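Local coordinates for protein shikimate dehydrogenase (NADP(+)) (Peptoclostridium difficile, PDB 5DZS) that probably catalyses the reversible NADPH-linked reduction of 3-dehydroshikimate to shikimate, a step on the chorismate route to the aromatic amino acids, at residues Y71-S76 with E92-G97; A49-G54 with I88-N93; V120-G125 with K171-D176. All blocks are in the same frame, centred on the assembly; numbering follows the deposited sequence.

Interaction 1 (Y71-S76 with E92-G97); sequences YLDFIS and ENMLYG
Phe74 and Tyr96 project from the same face of a parallel strand pair and extend alongside one another in a common direction. Their rings are oblique, planes 32° apart, and Phe74 CD2 sits over one face of the tyrosine ring, 3.4 Å from Tyr96 CZ and offset toward the rim. The chain of Met94, bent at chi2 and chi3, brings CE up against both Phe74 CE2, 3.3 Å away, and Asp73 CB. Asp73, with CG beside its own backbone N (chi1 -62°), turns OD2 onto the backbone of the neighbouring strand: Leu95 N donates to the anti lone pair of that oxygen at 2.8 Å, nearly straight at 168°. In return Leu95 O takes two N-H groups, those of Asp73 and Phe74, both in its carbonyl plane. Regular pairing follows, Gly97 N to Phe74 O at 2.8 Å and Ser76 N to Gly97 O at 2.8 Å. Leu72 crosses Leu95 at about a right angle, and its CD1 lies 3.8 Å from Gly97 CA, where a side chain would clash. Lys80 of the second subunit packs on both aromatic residues. This is the 74-75 edge of the mixed sheet in the substrate-binding domain of shikimate dehydrogenases.

Interaction 2 (A49-G54 with I88-N93); sequences AIKLLG and ILLREN
The last turn of helix 46-53, closed at Gly54 by a Schellman motif with positive phi, lies against strand 87-91 and the turn after it, the backbones coming nearest at Lys51 and Asn93, whose CA atoms are 5.8 Å apart. Leu90 carries the apolar part. Its CG is anti to the backbone N (chi1 172°), which carries it toward the helix, and the branch at CG then gives the two methyls different partners: CD2 lies 3.7 Å from both Ile50 O and Gly54 CA, while CD1 meets Lys51 CG at 3.9 Å. Ile50 runs antiparallel alongside Leu90, with its CG2 looking at CD2. The extended chain of Lys51 crosses Asn93 at about a right angle; Asn93 OD1 is 3.5 Å from Lys51 CB, and farther out Lys51 CE passes 3.6 Å from Asn93 O. The ammonium goes on to a salt bridge with Asp47. One water bridges Lys51 O and Asn93 OD1, at 2.8 Å and 2.7 Å; a second, also on Asn93 OD1, reaches Lys51 O only weakly. The chemistry is thus divided: methyls and methylenes pack toward the sheet, whereas at the solvent-exposed side water joins two acceptors that could not bond to each other directly.

Interaction 3 (V120-G125 with K171-D176); sequences VAVILG and KHIKGD
Val120 lays CG1 over the backbone of the 171-176 loop, 3.9 Å from Gly175 CA and 4.0 Å from Lys174 O. The contact belongs to the parallel, Rossmann-like sheet of the nucleotide-binding domain: strand 120-124 is flanked by strands 144-149 and 177-180, and residues 171-176 are the lead-in to the latter. The loop runs across the start of strand 120-124, at 114° to it, before the chain turns into line with its neighbour.

The valine torsion explains the overlap. CG1 is anti to the backbone N and so reaches the bare CA of Gly175, where a CB would point toward the strand and come tightly against this same methyl. Two residues on, Val122 points toward the loop, and its CG2 meets Ile173 CG2 at 4.0 Å, the side chains crossing obliquely. The rest of Ile173 leads away from the strand; Tyr146 on strand 144-149 touches Val120, Val122 and Ile173 alike, so the three side chains share an aromatic neighbour.

Polar contacts close the other end. Asp176 holds CG beside its own backbone N, so that its carboxylate comes up to the first peptide N-H of the strand, and its CB lies 3.3 Å from Val120 O. The two residues thereby exchange bonds, each backbone N donating to the other residue. Past this point the backbones of Val120 and Val122 pair with Ile177, as expected for parallel strands. The two links differ in quality: Asp176 N reaches Val120 O at 2.9 Å but bends to 137° at the hydrogen and stands above the carbonyl plane, whereas Val120 N meets the anti lone pair of Asp176 OD2 at 2.9 Å and 162°.

How the interactions relate
Interactions 1 and 2 form one continuous piece of the substrate-binding domain, their centres 9 Å apart. They share Glu92 and Asn93, in the turn between strands 87-91 and 94-98, which pair in the sheet, with Tyr96 O 2.9 Å from Leu89 N. Leu95 CD2 joins their cores, 3.7 Å from both Ile50 CG2 and Leu90 CD1. Both reach the second subunit of the dimer. Of the three, interaction 1 lies nearest the predicted shikimate site: the Gly97 end is about 8 Å from the side chain of Asn86, and the Leu72 side chain about 9 Å from that of Lys65, the predicted proton acceptor. Interaction 3 stands apart in the other domain, its centre 36 Å from interaction 1 and 41 Å from interaction 2.

Interaction 1 (Y71-S76 with E92-G97)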
loop_
_atom_site.group_PDB
_atom_site.type_symbol
_atom_site.label_atom_id
_atom_site.label_comp_id
_atom_site.label_asym_id
_atom_site.label_seq_id
_atom_site.Cartn_x
_atom_site.Cartn_y
_atom_site.Cartn_z
ATOM N N TYR B 71 -0.529 -7.023 19.785
ATOM C CA TYR B 71 -1.108 -8.253 19.280
ATOM C C TYR B 71 -0.858 -8.436 17.803
ATOM O O TYR B 71 -1.277 -9.444 17.240
ATOM C CB TYR B 71 -2.623 -8.292 19.535
ATOM C CG TYR B 71 -2.968 -8.183 21.001
ATOM C CD1 TYR B 71 -2.785 -9.265 21.857
ATOM C CD2 TYR B 71 -3.448 -7.002 21.536
ATOM C CE1 TYR B 71 -3.098 -9.166 23.195
ATOM C CE2 TYR B 71 -3.763 -6.905 22.881
ATOM C CZ TYR B 71 -3.565 -7.980 23.697
ATOM O OH TYR B 71 -3.866 -7.894 25.024
ATOM N N LEU B 72 -0.192 -7.469 17.166
ATOM C CA LEU B 72 0.046 -7.550 15.741
ATOM C C LEU B 72 1.410 -8.127 15.391
ATOM O O LEU B 72 2.366 -8.051 16.172
ATOM C CB LEU B 72 -0.121 -6.144 15.123
ATOM C CG LEU B 72 -1.396 -5.427 15.552
ATOM C CD1 LEU B 72 -1.492 -4.063 14.893
ATOM C CD2 LEU B 72 -2.642 -6.260 15.243
ATOM N N ASP B 73 1.508 -8.722 14.203
ATOM C CA ASP B 73 2.716 -9.315 13.759
ATOM C C ASP B 73 3.672 -8.333 13.093
ATOM O O ASP B 73 4.886 -8.421 13.289
ATOM C CB ASP B 73 2.402 -10.475 12.829
ATOM C CG ASP B 73 1.614 -11.550 13.524
ATOM O OD1 ASP B 73 2.271 -12.315 14.300
ATOM O OD2 ASP B 73 0.397 -11.690 13.311
ATOM N N PHE B 74 3.112 -7.389 12.325
ATOM C CA PHE B 74 3.892 -6.422 11.603
ATOM C C PHE B 74 3.187 -5.089 11.704
ATOM O O PHE B 74 1.966 -5.043 11.612
ATOM C CB PHE B 74 4.048 -6.813 10.124
ATOM C CG PHE B 74 4.617 -8.182 9.925
ATOM C CD1 PHE B 74 5.966 -8.405 10.123
ATOM C CD2 PHE B 74 3.796 -9.250 9.561
ATOM C CE1 PHE B 74 6.500 -9.683 9.959
ATOM C CE2 PHE B 74 4.340 -10.497 9.384
ATOM C CZ PHE B 74 5.667 -10.716 9.595
ATOM N N ILE B 75 3.948 -4.032 11.914
ATOM C CA ILE B 75 3.441 -2.673 11.999
ATOM C C ILE B 75 4.106 -1.794 10.948
ATOM O O ILE B 75 5.341 -1.699 10.867
ATOM C CB ILE B 75 3.621 -2.099 13.402
ATOM C CG1 ILE B 75 2.909 -3.037 14.409
ATOM C CG2 ILE B 75 3.052 -0.690 13.460
ATOM C CD1 ILE B 75 3.028 -2.639 15.856
ATOM N N SER B 76 3.279 -1.179 10.112
ATOM C CA SER B 76 3.779 -0.319 9.038
ATOM C C SER B 76 4.531 0.871 9.647
ATOM O O SER B 76 4.195 1.350 10.720
ATOM C CB SER B 76 2.583 0.062 8.168
ATOM O OG SER B 76 2.977 0.787 7.026
ATOM N N GLU B 92 -2.394 -14.523 5.361
ATOM C CA GLU B 92 -1.638 -15.725 5.697
ATOM C C GLU B 92 -1.466 -15.901 7.214
ATOM O O GLU B 92 -0.383 -16.187 7.721
ATOM C CB GLU B 92 -0.303 -15.747 4.940
ATOM C CG GLU B 92 -0.438 -15.993 3.432
ATOM C CD GLU B 92 -0.889 -14.796 2.599
ATOM O OE1 GLU B 92 -0.233 -13.726 2.654
ATOM O OE2 GLU B 92 -1.853 -14.954 1.801
ATOM N N ASN B 93 -2.565 -15.695 7.928
ATOM C CA ASN B 93 -2.667 -15.876 9.366
ATOM C C ASN B 93 -1.833 -14.925 10.217
ATOM O O ASN B 93 -1.604 -15.182 11.411
ATOM C CB ASN B 93 -2.352 -17.345 9.745
ATOM C CG ASN B 93 -3.108 -17.806 10.968
ATOM O OD1 ASN B 93 -4.305 -17.560 11.101
ATOM N ND2 ASN B 93 -2.417 -18.510 11.853
ATOM N N MET B 94 -1.415 -13.817 9.593
ATOM C CA MET B 94 -0.636 -12.780 10.246
ATOM C C MET B 94 -1.430 -11.484 10.215
ATOM O O MET B 94 -2.246 -11.269 9.318
ATOM C CB MET B 94 0.699 -12.572 9.523
ATOM C CG MET B 94 1.598 -13.787 9.537
ATOM S SD MET B 94 2.194 -14.177 11.187
ATOM C CE MET B 94 3.608 -13.106 11.268
ATOM N N LEU B 95 -1.205 -10.635 11.210
ATOM C CA LEU B 95 -1.860 -9.335 11.288
ATOM C C LEU B 95 -0.873 -8.192 11.072
ATOM O O LEU B 95 0.163 -8.120 11.734
ATOM C CB LEU B 95 -2.577 -9.141 12.632
ATOM C CG LEU B 95 -3.677 -10.169 12.908
ATOM C CD1 LEU B 95 -4.279 -9.907 14.291
ATOM C CD2 LEU B 95 -4.742 -10.174 11.852
ATOM N N TYR B 96 -1.239 -7.302 10.146
ATOM C CA TYR B 96 -0.474 -6.120 9.759
ATOM C C TYR B 96 -1.230 -4.893 10.192
ATOM O O TYR B 96 -2.434 -4.756 9.894
ATOM C CB TYR B 96 -0.300 -6.062 8.240
ATOM C CG TYR B 96 0.566 -7.164 7.658
ATOM C CD1 TYR B 96 0.104 -8.468 7.548
ATOM C CD2 TYR B 96 1.820 -6.880 7.178
ATOM C CE1 TYR B 96 0.913 -9.459 7.033
ATOM C CE2 TYR B 96 2.607 -7.861 6.635
ATOM C CZ TYR B 96 2.159 -9.142 6.582
ATOM O OH TYR B 96 2.941 -10.154 6.019
ATOM N N GLY B 97 -0.559 -4.003 10.883
ATOM C CA GLY B 97 -1.142 -2.758 11.365
ATOM C C GLY B 97 -0.694 -1.531 10.592
ATOM O O GLY B 97 0.513 -1.364 10.324
#

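Interaction 2 (A49-G54 with I88-N93)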
loop_
_atom_site.group_PDB
_atom_site.type_symbol
_atom_site.label_atom_id
_atom_site.label_comp_id
_atom_site.label_asym_id
_atom_site.label_seq_id
_atom_site.Cartn_x
_atom_site.Cartn_y
_atom_site.Cartn_z
ATOM N N ALA B 49 -9.597 -14.376 17.260
ATOM C CA ALA B 49 -10.909 -14.466 16.605
ATOM C C ALA B 49 -10.842 -14.014 15.156
ATOM O O ALA B 49 -11.451 -14.639 14.284
ATOM C CB ALA B 49 -11.954 -13.699 17.368
ATOM N N ILE B 50 -10.105 -12.929 14.875
ATOM C CA ILE B 50 -9.922 -12.464 13.483
ATOM C C ILE B 50 -9.308 -13.575 12.650
ATOM O O ILE B 50 -9.758 -13.907 11.552
ATOM C CB ILE B 50 -8.996 -11.226 13.431
ATOM C CG1 ILE B 50 -9.782 -9.989 13.818
ATOM C CG2 ILE B 50 -8.343 -11.098 12.061
ATOM C CD1 ILE B 50 -8.901 -8.749 14.025
ATOM N N LYS B 51 -8.231 -14.148 13.156
ATOM C CA LYS B 51 -7.549 -15.219 12.451
ATOM C C LYS B 51 -8.443 -16.427 12.264
ATOM O O LYS B 51 -8.502 -17.001 11.166
ATOM C CB LYS B 51 -6.249 -15.620 13.193
ATOM C CG LYS B 51 -5.215 -14.527 13.192
ATOM C CD LYS B 51 -4.093 -14.852 14.184
ATOM C CE LYS B 51 -3.131 -13.706 14.333
ATOM N NZ LYS B 51 -2.207 -13.999 15.489
ATOM N N LEU B 52 -9.150 -16.835 13.314
ATOM C CA LEU B 52 -9.965 -18.034 13.249
ATOM C C LEU B 52 -11.066 -17.928 12.189
ATOM O O LEU B 52 -11.266 -18.844 11.407
ATOM C CB LEU B 52 -10.603 -18.329 14.619
ATOM C CG LEU B 52 -11.386 -19.638 14.664
ATOM C CD1 LEU B 52 -10.486 -20.853 14.637
ATOM C CD2 LEU B 52 -12.298 -19.665 15.897
ATOM N N LEU B 53 -11.747 -16.796 12.194
ATOM C CA LEU B 53 -12.910 -16.581 11.335
ATOM C C LEU B 53 -12.561 -15.922 10.008
ATOM O O LEU B 53 -13.452 -15.702 9.182
ATOM C CB LEU B 53 -14.020 -15.836 12.086
ATOM C CG LEU B 53 -14.568 -16.506 13.350
ATOM C CD1 LEU B 53 -15.718 -15.710 13.955
ATOM C CD2 LEU B 53 -15.024 -17.903 13.038
ATOM N N GLY B 54 -11.276 -15.642 9.761
ATOM C CA GLY B 54 -10.897 -15.078 8.466
ATOM C C GLY B 54 -11.452 -13.714 8.181
ATOM O O GLY B 54 -11.882 -13.453 7.053
ATOM N N ILE B 88 -6.186 -2.769 10.435
ATOM C CA ILE B 88 -5.513 -4.064 10.521
ATOM C C ILE B 88 -5.893 -4.909 9.297
ATOM O O ILE B 88 -7.084 -4.930 8.903
ATOM C CB ILE B 88 -5.910 -4.818 11.807
ATOM C CG1 ILE B 88 -5.390 -4.061 13.043
ATOM C CG2 ILE B 88 -5.409 -6.268 11.823
ATOM C CD1 ILE B 88 -5.896 -4.566 14.378
ATOM N N LEU B 89 -4.923 -5.610 8.736
ATOM C CA LEU B 89 -5.110 -6.507 7.592
ATOM C C LEU B 89 -4.641 -7.902 8.001
ATOM O O LEU B 89 -3.544 -8.062 8.550
ATOM C CB LEU B 89 -4.275 -6.034 6.413
ATOM C CG LEU B 89 -4.177 -6.973 5.204
ATOM C CD1 LEU B 89 -5.502 -7.326 4.547
ATOM C CD2 LEU B 89 -3.241 -6.347 4.181
ATOM N N LEU B 90 -5.454 -8.915 7.716
ATOM C CA LEU B 90 -5.113 -10.332 7.895
ATOM C C LEU B 90 -4.652 -10.920 6.566
ATOM O O LEU B 90 -5.378 -10.889 5.580
ATOM C CB LEU B 90 -6.350 -11.123 8.366
ATOM C CG LEU B 90 -6.212 -12.647 8.418
ATOM C CD1 LEU B 90 -5.288 -13.074 9.546
ATOM C CD2 LEU B 90 -7.617 -13.270 8.586
ATOM N N ARG B 91 -3.437 -11.458 6.554
ATOM C CA ARG B 91 -2.903 -12.181 5.404
ATOM C C ARG B 91 -2.073 -13.331 5.878
ATOM O O ARG B 91 -1.176 -13.167 6.694
ATOM C CB ARG B 91 -2.051 -11.266 4.500
ATOM C CG ARG B 91 -2.789 -10.248 3.678
ATOM C CD ARG B 91 -3.703 -10.851 2.624
ATOM N NE ARG B 91 -4.398 -9.773 1.921
ATOM C CZ ARG B 91 -5.492 -9.942 1.181
ATOM N NH1 ARG B 91 -6.019 -11.157 1.013
ATOM N NH2 ARG B 91 -6.062 -8.887 0.608
ATOM N N GLU B 92 -2.394 -14.523 5.361
ATOM C CA GLU B 92 -1.638 -15.725 5.697
ATOM C C GLU B 92 -1.466 -15.901 7.214
ATOM O O GLU B 92 -0.383 -16.187 7.721
ATOM C CB GLU B 92 -0.303 -15.747 4.940
ATOM C CG GLU B 92 -0.438 -15.993 3.432
ATOM C CD GLU B 92 -0.889 -14.796 2.599
ATOM O OE1 GLU B 92 -0.233 -13.726 2.654
ATOM O OE2 GLU B 92 -1.853 -14.954 1.801
ATOM N N ASN B 93 -2.565 -15.695 7.928
ATOM C CA ASN B 93 -2.667 -15.876 9.366
ATOM C C ASN B 93 -1.833 -14.925 10.217
ATOM O O ASN B 93 -1.604 -15.182 11.411
ATOM C CB ASN B 93 -2.352 -17.345 9.745
ATOM C CG ASN B 93 -3.108 -17.806 10.968
ATOM O OD1 ASN B 93 -4.305 -17.560 11.101
ATOM N ND2 ASN B 93 -2.417 -18.510 11.853
HETATM O O HOH W 1 -6.347 -17.011 9.357
HETATM O O HOH W 2 -6.296 -19.543 11.425
#

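Interaction 3 (V120-G125 with K171-D176)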
loop_
_atom_site.group_PDB
_atom_site.type_symbol
_atom_site.label_atom_id
_atom_site.label_comp_id
_atom_site.label_asym_id
_atom_site.label_seq_id
_atom_site.Cartn_x
_atom_site.Cartn_y
_atom_site.Cartn_z
ATOM N N VAL B 120 0.110 28.807 14.717
ATOM C CA VAL B 120 0.085 28.366 16.106
ATOM C C VAL B 120 -1.153 27.499 16.240
ATOM O O VAL B 120 -2.248 27.913 15.852
ATOM C CB VAL B 120 -0.008 29.553 17.094
ATOM C CG1 VAL B 120 -0.071 29.052 18.536
ATOM C CG2 VAL B 120 1.166 30.504 16.910
ATOM N N ALA B 121 -0.982 26.289 16.767
ATOM C CA ALA B 121 -2.106 25.368 16.927
ATOM C C ALA B 121 -2.099 24.693 18.278
ATOM O O ALA B 121 -1.049 24.513 18.915
ATOM C CB ALA B 121 -2.099 24.317 15.826
ATOM N N VAL B 122 -3.298 24.320 18.704
ATOM C CA VAL B 122 -3.502 23.598 19.930
ATOM C C VAL B 122 -4.292 22.346 19.594
ATOM O O VAL B 122 -5.299 22.414 18.885
ATOM C CB VAL B 122 -4.305 24.412 20.956
ATOM C CG1 VAL B 122 -4.700 23.548 22.154
ATOM C CG2 VAL B 122 -3.502 25.617 21.398
ATOM N N ILE B 123 -3.807 21.209 20.078
ATOM C CA ILE B 123 -4.524 19.943 19.953
ATOM C C ILE B 123 -5.131 19.633 21.313
ATOM O O ILE B 123 -4.431 19.665 22.336
ATOM C CB ILE B 123 -3.602 18.768 19.588
ATOM C CG1 ILE B 123 -3.002 18.970 18.192
ATOM C CG2 ILE B 123 -4.387 17.451 19.652
ATOM C CD1 ILE B 123 -1.850 18.039 17.877
ATOM N N LEU B 124 -6.424 19.335 21.330
ATOM C CA LEU B 124 -7.108 18.949 22.548
ATOM C C LEU B 124 -7.130 17.434 22.652
ATOM O O LEU B 124 -7.701 16.756 21.778
ATOM C CB LEU B 124 -8.546 19.449 22.546
ATOM C CG LEU B 124 -8.762 20.941 22.336
ATOM C CD1 LEU B 124 -10.250 21.222 22.244
ATOM C CD2 LEU B 124 -8.098 21.723 23.462
ATOM N N GLY B 125 -6.509 16.907 23.709
ATOM C CA GLY B 125 -6.486 15.472 23.964
ATOM C C GLY B 125 -5.171 14.803 23.635
ATOM O O GLY B 125 -4.326 15.371 22.933
ATOM N N LYS B 171 -6.268 28.669 28.940
ATOM C CA LYS B 171 -7.066 29.883 29.054
ATOM C C LYS B 171 -6.311 31.120 28.573
ATOM O O LYS B 171 -6.932 32.081 28.116
ATOM C CB LYS B 171 -7.503 30.112 30.506
ATOM C CG LYS B 171 -8.425 29.057 31.094
ATOM C CD LYS B 171 -8.832 29.441 32.516
ATOM C CE LYS B 171 -9.724 28.379 33.140
ATOM N NZ LYS B 171 -10.078 28.688 34.550
ATOM N N HIS B 172 -4.981 31.086 28.665
ATOM C CA HIS B 172 -4.144 32.228 28.270
ATOM C C HIS B 172 -3.416 32.049 26.936
ATOM O O HIS B 172 -2.520 32.828 26.617
ATOM C CB HIS B 172 -3.112 32.516 29.369
ATOM C CG HIS B 172 -3.685 32.487 30.749
ATOM N ND1 HIS B 172 -4.463 33.507 31.255
ATOM C CD2 HIS B 172 -3.596 31.558 31.730
ATOM C CE1 HIS B 172 -4.834 33.203 32.486
ATOM N NE2 HIS B 172 -4.319 32.027 32.799
ATOM N N ILE B 173 -3.777 31.029 26.159
ATOM C CA ILE B 173 -3.134 30.819 24.858
ATOM C C ILE B 173 -4.007 31.342 23.726
ATOM O O ILE B 173 -5.210 31.059 23.660
ATOM C CB ILE B 173 -2.790 29.328 24.587
ATOM C CG1 ILE B 173 -1.504 28.919 25.308
ATOM C CG2 ILE B 173 -2.492 29.103 23.108
ATOM C CD1 ILE B 173 -1.545 29.069 26.804
ATOM N N LYS B 174 -3.377 32.086 22.825
ATOM C CA LYS B 174 -4.043 32.616 21.647
ATOM C C LYS B 174 -3.331 32.007 20.433
ATOM O O LYS B 174 -2.102 31.981 20.379
ATOM C CB LYS B 174 -3.964 34.144 21.623
ATOM C CG LYS B 174 -4.404 34.795 22.933
ATOM C CD LYS B 174 -4.269 36.314 22.945
ATOM C CE LYS B 174 -5.409 37.033 22.234
ATOM N NZ LYS B 174 -5.480 36.793 20.767
ATOM N N GLY B 175 -4.095 31.501 19.473
ATOM C CA GLY B 175 -3.494 30.903 18.286
ATOM C C GLY B 175 -4.394 30.903 17.070
ATOM O O GLY B 175 -5.481 31.475 17.081
ATOM N N ASP B 176 -3.923 30.249 16.016
ATOM C CA ASP B 176 -4.661 30.149 14.760
ATOM C C ASP B 176 -5.670 29.010 14.756
ATOM O O ASP B 176 -6.844 29.209 14.451
ATOM C CB ASP B 176 -3.679 29.912 13.608
ATOM C CG ASP B 176 -2.740 31.077 13.402
ATOM O OD1 ASP B 176 -3.208 32.114 12.895
ATOM O OD2 ASP B 176 -1.537 30.949 13.720
#